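Local coordinates for protein fructosamine deglycase FrlB (Bacillus subtilis, PDB 3EUA) that catalyses the conversion of a range of fructosamine 6-phosphates to glucose 6-phosphate and a free amino acid, at residues A[163-168]-A[295-300]; A[237-240]-A[245-248]; A[188-193]-A[272-277]. All coordinates share one frame; numbering follows the deposited sequence.

Contact 1: A[163-168]-A[295-300]; sequences EGLDQL and APLVLN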
loop_
_atom_site.group_PDB
_atom_site.type_symbol
_atom_site.label_atom_id
_atom_site.label_comp_id
_atom_site.label_asym_id
_atom_site.label_seq_id
_atom_site.Cartn_x
_atom_site.Cartn_y
_atom_site.Cartn_z
ATOM N N GLU A 163 -29.085 -2.808 -3.771
ATOM C CA GLU A 163 -29.894 -3.959 -3.332
ATOM C C GLU A 163 -29.013 -4.923 -2.537
ATOM O O GLU A 163 -29.436 -5.487 -1.518
ATOM C CB GLU A 163 -30.542 -4.724 -4.505
ATOM C CG GLU A 163 -31.659 -3.994 -5.269
ATOM N N GLY A 164 -27.779 -5.118 -3.001
ATOM C CA GLY A 164 -26.848 -6.018 -2.311
ATOM C C GLY A 164 -26.576 -5.536 -0.897
ATOM O O GLY A 164 -26.588 -6.323 0.060
ATOM N N LEU A 165 -26.312 -4.245 -0.749
ATOM C CA LEU A 165 -26.089 -3.673 0.568
ATOM C C LEU A 165 -27.295 -3.883 1.488
ATOM O O LEU A 165 -27.126 -4.236 2.652
ATOM C CB LEU A 165 -25.758 -2.202 0.482
ATOM C CG LEU A 165 -24.322 -1.816 0.067
ATOM C CD1 LEU A 165 -24.267 -0.335 -0.194
ATOM C CD2 LEU A 165 -23.269 -2.235 1.139
ATOM N N ASP A 166 -28.499 -3.726 0.946
ATOM C CA ASP A 166 -29.729 -3.906 1.729
ATOM C C ASP A 166 -29.855 -5.363 2.196
ATOM O O ASP A 166 -30.212 -5.622 3.362
ATOM C CB ASP A 166 -30.953 -3.499 0.929
ATOM C CG ASP A 166 -32.214 -3.353 1.806
ATOM O OD1 ASP A 166 -32.061 -2.965 2.992
ATOM O OD2 ASP A 166 -33.334 -3.573 1.284
ATOM N N GLN A 167 -29.523 -6.300 1.308
ATOM C CA GLN A 167 -29.539 -7.738 1.618
ATOM C C GLN A 167 -28.326 -8.194 2.447
ATOM O O GLN A 167 -28.338 -9.285 3.027
ATOM C CB GLN A 167 -29.525 -8.531 0.328
ATOM C CG GLN A 167 -30.748 -8.341 -0.521
ATOM C CD GLN A 167 -31.987 -9.012 0.045
ATOM O OE1 GLN A 167 -31.907 -9.961 0.823
ATOM N NE2 GLN A 167 -33.149 -8.552 -0.393
ATOM N N LEU A 168 -27.291 -7.360 2.549
ATOM C CA LEU A 168 -26.061 -7.772 3.234
ATOM C C LEU A 168 -26.206 -7.912 4.760
ATOM O O LEU A 168 -25.461 -8.666 5.381
ATOM C CB LEU A 168 -24.913 -6.802 2.914
ATOM C CG LEU A 168 -23.526 -7.421 2.986
ATOM C CD1 LEU A 168 -23.409 -8.499 1.865
ATOM C CD2 LEU A 168 -22.471 -6.356 2.846
ATOM N N ALA A 295 -18.169 -8.842 -0.448
ATOM C CA ALA A 295 -17.575 -9.842 0.467
ATOM C C ALA A 295 -16.668 -9.243 1.531
ATOM O O ALA A 295 -16.689 -9.729 2.675
ATOM C CB ALA A 295 -16.820 -10.916 -0.282
ATOM N N PRO A 296 -15.851 -8.226 1.169
ATOM C CA PRO A 296 -14.987 -7.675 2.234
ATOM C C PRO A 296 -15.736 -7.101 3.449
ATOM O O PRO A 296 -15.198 -7.107 4.582
ATOM C CB PRO A 296 -14.206 -6.558 1.542
ATOM C CG PRO A 296 -14.522 -6.583 0.113
ATOM C CD PRO A 296 -15.613 -7.593 -0.144
ATOM N N LEU A 297 -16.927 -6.550 3.207
ATOM C CA LEU A 297 -17.771 -6.013 4.301
ATOM C C LEU A 297 -18.167 -7.123 5.248
ATOM O O LEU A 297 -18.122 -6.961 6.477
ATOM C CB LEU A 297 -19.017 -5.322 3.795
ATOM C CG LEU A 297 -18.823 -3.956 3.173
ATOM C CD1 LEU A 297 -17.732 -3.928 2.078
ATOM C CD2 LEU A 297 -20.146 -3.494 2.608
ATOM N N VAL A 298 -18.522 -8.258 4.698
ATOM C CA VAL A 298 -18.894 -9.412 5.519
ATOM C C VAL A 298 -17.694 -9.956 6.293
ATOM O O VAL A 298 -17.798 -10.265 7.465
ATOM C CB VAL A 298 -19.444 -10.550 4.653
ATOM C CG1 VAL A 298 -19.951 -11.645 5.571
ATOM C CG2 VAL A 298 -20.597 -10.036 3.771
ATOM N N LEU A 299 -16.554 -10.084 5.610
ATOM C CA LEU A 299 -15.322 -10.572 6.235
ATOM C C LEU A 299 -14.946 -9.642 7.397
ATOM O O LEU A 299 -14.614 -10.092 8.508
ATOM C CB LEU A 299 -14.204 -10.716 5.177
ATOM C CG LEU A 299 -14.290 -11.887 4.160
ATOM C CD1 LEU A 299 -13.372 -11.700 2.933
ATOM C CD2 LEU A 299 -13.968 -13.205 4.919
ATOM N N ASN A 300 -15.063 -8.348 7.156
ATOM C CA ASN A 300 -14.786 -7.371 8.180
ATOM C C ASN A 300 -15.694 -7.493 9.404
ATOM O O ASN A 300 -15.229 -7.332 10.550
ATOM C CB ASN A 300 -14.946 -5.965 7.629
ATOM C CG ASN A 300 -14.537 -4.932 8.614
ATOM O OD1 ASN A 300 -13.392 -4.917 9.030
ATOM N ND2 ASN A 300 -15.454 -4.013 8.966
#

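Contact 2: A[237-240]-A[245-248]; sequences FEII and PFII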
loop_
_atom_site.group_PDB
_atom_site.type_symbol
_atom_site.label_atom_id
_atom_site.label_comp_id
_atom_site.label_asym_id
_atom_site.label_seq_id
_atom_site.Cartn_x
_atom_site.Cartn_y
_atom_site.Cartn_z
ATOM N N PHE A 237 6.649 -15.222 2.844
ATOM C CA PHE A 237 6.364 -16.644 3.116
ATOM C C PHE A 237 7.509 -17.390 3.808
ATOM O O PHE A 237 7.279 -18.404 4.456
ATOM C CB PHE A 237 5.846 -17.370 1.851
ATOM C CG PHE A 237 6.888 -17.741 0.822
ATOM C CD1 PHE A 237 7.924 -16.895 0.471
ATOM C CD2 PHE A 237 6.728 -18.908 0.098
ATOM C CE1 PHE A 237 8.815 -17.241 -0.507
ATOM C CE2 PHE A 237 7.588 -19.262 -0.890
ATOM C CZ PHE A 237 8.653 -18.430 -1.213
ATOM N N GLU A 238 8.743 -16.893 3.694
ATOM C CA GLU A 238 9.873 -17.507 4.412
ATOM C C GLU A 238 9.691 -17.478 5.935
ATOM O O GLU A 238 10.297 -18.287 6.657
ATOM C CB GLU A 238 11.181 -16.813 4.048
ATOM C CG GLU A 238 11.684 -17.172 2.687
ATOM C CD GLU A 238 12.305 -18.575 2.579
ATOM O OE1 GLU A 238 12.961 -19.049 3.518
ATOM O OE2 GLU A 238 12.209 -19.180 1.515
ATOM N N ILE A 239 8.862 -16.564 6.422
ATOM C CA ILE A 239 8.621 -16.426 7.853
ATOM C C ILE A 239 7.721 -17.520 8.443
ATOM O O ILE A 239 7.796 -17.805 9.635
ATOM C CB ILE A 239 7.943 -15.043 8.195
ATOM C CG1 ILE A 239 8.273 -14.601 9.614
ATOM C CG2 ILE A 239 6.459 -15.114 8.037
ATOM C CD1 ILE A 239 9.763 -14.355 9.872
ATOM N N ILE A 240 6.919 -18.178 7.626
ATOM C CA ILE A 240 5.987 -19.135 8.179
ATOM C C ILE A 240 6.619 -20.467 8.582
ATOM O O ILE A 240 7.566 -20.973 7.944
ATOM C CB ILE A 240 4.738 -19.353 7.241
ATOM C CG1 ILE A 240 3.528 -19.866 8.033
ATOM C CG2 ILE A 240 5.038 -20.292 6.066
ATOM C CD1 ILE A 240 2.227 -19.871 7.227
ATOM N N PRO A 245 1.250 -17.608 13.853
ATOM C CA PRO A 245 -0.152 -17.434 13.519
ATOM C C PRO A 245 -0.448 -16.518 12.306
ATOM O O PRO A 245 0.082 -15.397 12.190
ATOM C CB PRO A 245 -0.736 -16.781 14.772
ATOM C CG PRO A 245 0.251 -16.990 15.845
ATOM C CD PRO A 245 1.553 -16.941 15.129
ATOM N N PHE A 246 -1.310 -17.015 11.429
ATOM C CA PHE A 246 -1.780 -16.297 10.240
ATOM C C PHE A 246 -3.287 -16.307 10.149
ATOM O O PHE A 246 -3.893 -17.366 10.270
ATOM C CB PHE A 246 -1.258 -16.956 8.942
ATOM C CG PHE A 246 0.044 -16.354 8.412
ATOM C CD1 PHE A 246 1.275 -16.732 8.927
ATOM C CD2 PHE A 246 0.015 -15.417 7.398
ATOM C CE1 PHE A 246 2.463 -16.184 8.426
ATOM C CE2 PHE A 246 1.202 -14.859 6.912
ATOM C CZ PHE A 246 2.413 -15.244 7.429
ATOM N N ILE A 247 -3.883 -15.131 9.955
ATOM C CA ILE A 247 -5.297 -14.987 9.697
ATOM C C ILE A 247 -5.336 -14.776 8.192
ATOM O O ILE A 247 -4.739 -13.814 7.687
ATOM C CB ILE A 247 -5.954 -13.764 10.348
ATOM C CG1 ILE A 247 -6.005 -13.882 11.872
ATOM C CG2 ILE A 247 -7.388 -13.554 9.779
ATOM C CD1 ILE A 247 -6.390 -12.554 12.511
ATOM N N ILE A 248 -6.036 -15.648 7.491
ATOM C CA ILE A 248 -6.110 -15.620 6.039
ATOM C C ILE A 248 -7.523 -15.414 5.543
ATOM O O ILE A 248 -8.449 -16.125 5.930
ATOM C CB ILE A 248 -5.568 -16.942 5.505
ATOM C CG1 ILE A 248 -4.079 -17.023 5.851
ATOM C CG2 ILE A 248 -5.871 -17.085 3.990
ATOM C CD1 ILE A 248 -3.351 -18.292 5.382
#

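Contact 3: A[188-193]-A[272-277]; sequences KAHEKE and KLTVLD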
loop_
_atom_site.group_PDB
_atom_site.type_symbol
_atom_site.label_atom_id
_atom_site.label_comp_id
_atom_site.label_asym_id
_atom_site.label_seq_id
_atom_site.Cartn_x
_atom_site.Cartn_y
_atom_site.Cartn_z
ATOM N N LYS A 188 -9.172 -18.161 22.380
ATOM C CA LYS A 188 -8.507 -19.114 23.271
ATOM C C LYS A 188 -7.124 -19.474 22.724
ATOM O O LYS A 188 -6.149 -19.511 23.463
ATOM C CB LYS A 188 -9.342 -20.391 23.439
ATOM C CG LYS A 188 -10.670 -20.216 24.133
ATOM N N ALA A 189 -7.043 -19.725 21.423
ATOM C CA ALA A 189 -5.788 -20.081 20.766
ATOM C C ALA A 189 -4.780 -18.947 20.671
ATOM O O ALA A 189 -3.593 -19.206 20.596
ATOM C CB ALA A 189 -6.079 -20.601 19.352
ATOM N N HIS A 190 -5.238 -17.698 20.681
ATOM C CA HIS A 190 -4.355 -16.550 20.532
ATOM C C HIS A 190 -4.211 -15.664 21.764
ATOM O O HIS A 190 -3.628 -14.568 21.688
ATOM C CB HIS A 190 -4.843 -15.753 19.328
ATOM C CG HIS A 190 -4.779 -16.541 18.058
ATOM N ND1 HIS A 190 -5.750 -17.459 17.698
ATOM C CD2 HIS A 190 -3.828 -16.595 17.089
ATOM C CE1 HIS A 190 -5.402 -18.032 16.556
ATOM N NE2 HIS A 190 -4.231 -17.539 16.177
ATOM N N GLU A 191 -4.665 -16.163 22.909
ATOM C CA GLU A 191 -4.582 -15.396 24.156
ATOM C C GLU A 191 -3.165 -14.866 24.439
ATOM O O GLU A 191 -3.001 -13.701 24.841
ATOM C CB GLU A 191 -5.005 -16.230 25.368
ATOM C CG GLU A 191 -4.986 -15.391 26.674
ATOM C CD GLU A 191 -5.064 -16.199 27.952
ATOM O OE1 GLU A 191 -4.982 -17.447 27.890
ATOM O OE2 GLU A 191 -5.153 -15.565 29.040
ATOM N N LYS A 192 -2.163 -15.718 24.226
ATOM C CA LYS A 192 -0.770 -15.358 24.539
ATOM C C LYS A 192 0.176 -15.233 23.335
ATOM O O LYS A 192 1.375 -15.125 23.532
ATOM C CB LYS A 192 -0.251 -16.362 25.588
ATOM C CG LYS A 192 -0.992 -16.226 26.935
ATOM C CD LYS A 192 -0.668 -17.297 27.935
ATOM C CE LYS A 192 -1.484 -17.079 29.192
ATOM N NZ LYS A 192 -1.198 -18.129 30.220
ATOM N N GLU A 193 -0.370 -15.187 22.111
ATOM C CA GLU A 193 0.438 -15.042 20.900
ATOM C C GLU A 193 0.875 -13.593 20.805
ATOM O O GLU A 193 0.038 -12.700 20.840
ATOM C CB GLU A 193 -0.362 -15.429 19.646
ATOM C CG GLU A 193 -0.659 -16.909 19.480
ATOM C CD GLU A 193 0.601 -17.786 19.325
ATOM O OE1 GLU A 193 1.717 -17.274 19.091
ATOM O OE2 GLU A 193 0.466 -19.020 19.403
ATOM N N LYS A 272 -0.883 -22.803 12.699
ATOM C CA LYS A 272 -1.781 -21.914 13.443
ATOM C C LYS A 272 -2.466 -20.958 12.483
ATOM O O LYS A 272 -2.197 -19.750 12.475
ATOM C CB LYS A 272 -1.024 -21.133 14.520
ATOM C CG LYS A 272 -0.370 -21.970 15.687
ATOM C CD LYS A 272 0.584 -21.039 16.476
ATOM C CE LYS A 272 1.315 -21.635 17.664
ATOM N NZ LYS A 272 2.253 -20.615 18.294
ATOM N N LEU A 273 -3.362 -21.503 11.667
ATOM C CA LEU A 273 -4.072 -20.728 10.633
ATOM C C LEU A 273 -5.514 -20.465 11.017
ATOM O O LEU A 273 -6.193 -21.352 11.519
ATOM C CB LEU A 273 -4.096 -21.497 9.310
ATOM C CG LEU A 273 -2.762 -21.940 8.724
ATOM C CD1 LEU A 273 -2.992 -22.538 7.365
ATOM C CD2 LEU A 273 -1.790 -20.764 8.614
ATOM N N THR A 274 -5.963 -19.225 10.825
ATOM C CA THR A 274 -7.346 -18.857 11.115
ATOM C C THR A 274 -7.839 -18.399 9.784
ATOM O O THR A 274 -7.467 -17.309 9.323
ATOM C CB THR A 274 -7.445 -17.752 12.169
ATOM O OG1 THR A 274 -6.961 -18.262 13.421
ATOM C CG2 THR A 274 -8.860 -17.357 12.360
ATOM N N VAL A 275 -8.678 -19.212 9.153
ATOM C CA VAL A 275 -9.128 -18.936 7.800
ATOM C C VAL A 275 -10.582 -18.465 7.725
ATOM O O VAL A 275 -11.475 -19.111 8.253
ATOM C CB VAL A 275 -9.003 -20.216 6.907
ATOM C CG1 VAL A 275 -9.385 -19.929 5.468
ATOM C CG2 VAL A 275 -7.581 -20.807 6.997
ATOM N N LEU A 276 -10.804 -17.325 7.088
ATOM C CA LEU A 276 -12.171 -16.808 6.894
ATOM C C LEU A 276 -12.391 -16.800 5.413
ATOM O O LEU A 276 -11.738 -16.034 4.683
ATOM C CB LEU A 276 -12.354 -15.380 7.434
ATOM C CG LEU A 276 -12.482 -15.229 8.940
ATOM C CD1 LEU A 276 -11.141 -15.483 9.614
ATOM C CD2 LEU A 276 -13.014 -13.820 9.203
ATOM N N ASP A 277 -13.277 -17.672 4.951
ATOM C CA ASP A 277 -13.549 -17.790 3.520
ATOM C C ASP A 277 -14.967 -17.326 3.238
ATOM O O ASP A 277 -15.937 -17.956 3.682
ATOM C CB ASP A 277 -13.343 -19.249 3.060
ATOM C CG ASP A 277 -13.518 -19.452 1.535
ATOM O OD1 ASP A 277 -13.980 -18.543 0.801
ATOM O OD2 ASP A 277 -13.193 -20.562 1.061
#

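Contact 1: A[163-168]-A[295-300]
Leu168 does most of the work between segments 163-168 and 295-300, pushing its forked end between Leu297 and Val298. One prong, CD1, lies 3.7 Å from Val298 CG2. The other, CD2, meets both CD2 and CB of Leu297, each at 3.7 Å. This split contact follows from a first torsion of -152°, which carries CG away from the backbone N and out toward the second helix. Leu297 and Leu168 run at about a right angle to one another, so Leu168 CD2 touches both the CD2 methyl and the CB of Leu297. One turn earlier, Leu165 lends only the end of its chain, its CD2 reaching 3.7 Å from Leu297 CD2; that single methyl of Leu297 therefore serves two leucines.

All four side chains are buried, and Tyr142 of helix 137-153 touches both Leu165 and Leu297. The outer side of segment 163-168 is different in kind: Gln167 is exposed, and the partly exposed Asp166 turns its OD2 to a salt bridge with Lys8. With an alanine here in place of Leu168, Leu297 CD2 and Val298 CG2 would probably lose their shared partner, leaving a gap between the helices.

The pair illustrates how widely spaced helices are joined by branched tips. The segment axes approach to 11.3 Å and run nearly parallel, 20° apart, so the backbones stay well separated. The result is a local leucine-valine core joining helices 158-190 and 288-313 in the two-SIS-domain, alpha/beta architecture of this enzyme.

Contact 2: A[237-240]-A[245-248]
Ile240 reaches Phe246 through an almost fully stretched side chain: CG1 stands opposite the backbone N (chi1 -156°), and a second torsion of 170° carries CD1 straight on to the aromatic ring. Ile239 has nearly the same first torsion, yet it is its other branch, CG2, that faces the phenylalanine.

The setting is the second SIS domain, a Rossmann-like alpha/beta fold. Phe246 opens strand 246-250 of its parallel sheet; Ile239 ends a short 3-10 segment and Ile240 follows it, in the connection leading to that strand. The case is a compact example of a loop folding back to cover the strand that follows it.

The ring is engaged along one flank. Ile240 CD1 lies 3.7 Å from Phe246 CD1, and Ile240 CG1 comes to 3.9 Å from Phe246 CE1, so two consecutive carbons of the isoleucine follow one side of the ring. Ile239 approaches differently, with CG2 at the ring edge, close to its plane and 4.1 Å from Phe246 CZ. Tyr197, from the adjacent strand 197-200, stacks on Phe246 and also touches Ile239. Ile240 meets Phe265 and Ser266 of helix 256-269 as well, which places the contact in the layer between sheet and helix.

Within the loop, the turn is closed by the bond from Ile240 N to Phe237 O at 3.2 Å. The same short segment meets the second subunit: the buried carboxylate of Glu238 accepts hydrogen bonds from the backbone N of Arg322, Tyr323 and Met324 and from Trp221 NE1, all of that subunit, while Ile240 O is hydrogen-bonded to the hydroxyl OH of its Tyr323.

Contact 3: A[188-193]-A[272-277]
The C-terminal part of helix 158-190 and the type I beta turn His190 to Glu193 meet strand 273-277, at the margin of the parallel sheet of the second SIS domain, through two pairs: Glu193 with Lys272 and His190 with Thr274. The turn starts the connection from the helix to strand 197-200; its own closing bond, Glu193 N to His190 O, is weak at 3.3 Å.

The polar pair dominates. Lys272, just ahead of the strand, sends an extended chain toward the turn, and Glu193 comes from the opposite direction with its chain folded at chi2 (-63°), a bend that swings the carboxylate to the ammonium. Lys272 NZ donates to Glu193 OE2 at 2.6 Å, on the syn side and only 18° out of the carboxylate plane. The grip is one-sided: Glu193 OE1 stays 3.5 Å from Lys272 NZ. The aliphatic part of the lysine follows along, with Lys272 CE 3.3 Å from Glu193 OE2. A second acceptor, the carbonyl O of Ser243, shares the ammonium.

The other pair is a looser meeting. His190 and Thr274 pass each other in opposite directions, and His190 CE1 comes to 3.5 Å from Thr274 OG1. The imidazole's hydrogen bond is made by ND1, next to CE1 in the ring, to Phe186 O one helical turn back. Pro245 touches both His190 and Glu193, while Tyr306 of helix 288-313 touches Thr274.

As an example of a charge pair tying a turn to a sheet margin, the contact implies a division of labour. The carbonyl of Phe186 holds His190 by a ring nitrogen that must be the donor, while the ammonium of Lys272, close to OE2, would probably help keep Glu193 ionised.

In the fold
Contacts 2 and 3 are neighbours, their centres 11 Å apart, because strands 246-250 and 273-277 lie side by side in one parallel sheet: Phe246 O and Thr274 N probably form a hydrogen bond at 2.8 Å. Contact 1 lies 24 Å from contact 3 and 27 Å from contact 2, between centres, and nearer the centre of the folded chain. Helix 158-190 bridges the distance, supplying a segment to contact 1 and ending at contact 3; strand 273-277 leads on to helix 288-313. Along the chain, contact 1 brackets contact 3, which brackets contact 2. Contacts 2 and 3 thus lie in the second SIS range at the sheet, while contact 1 joins the two long helices 158-190 and 288-313.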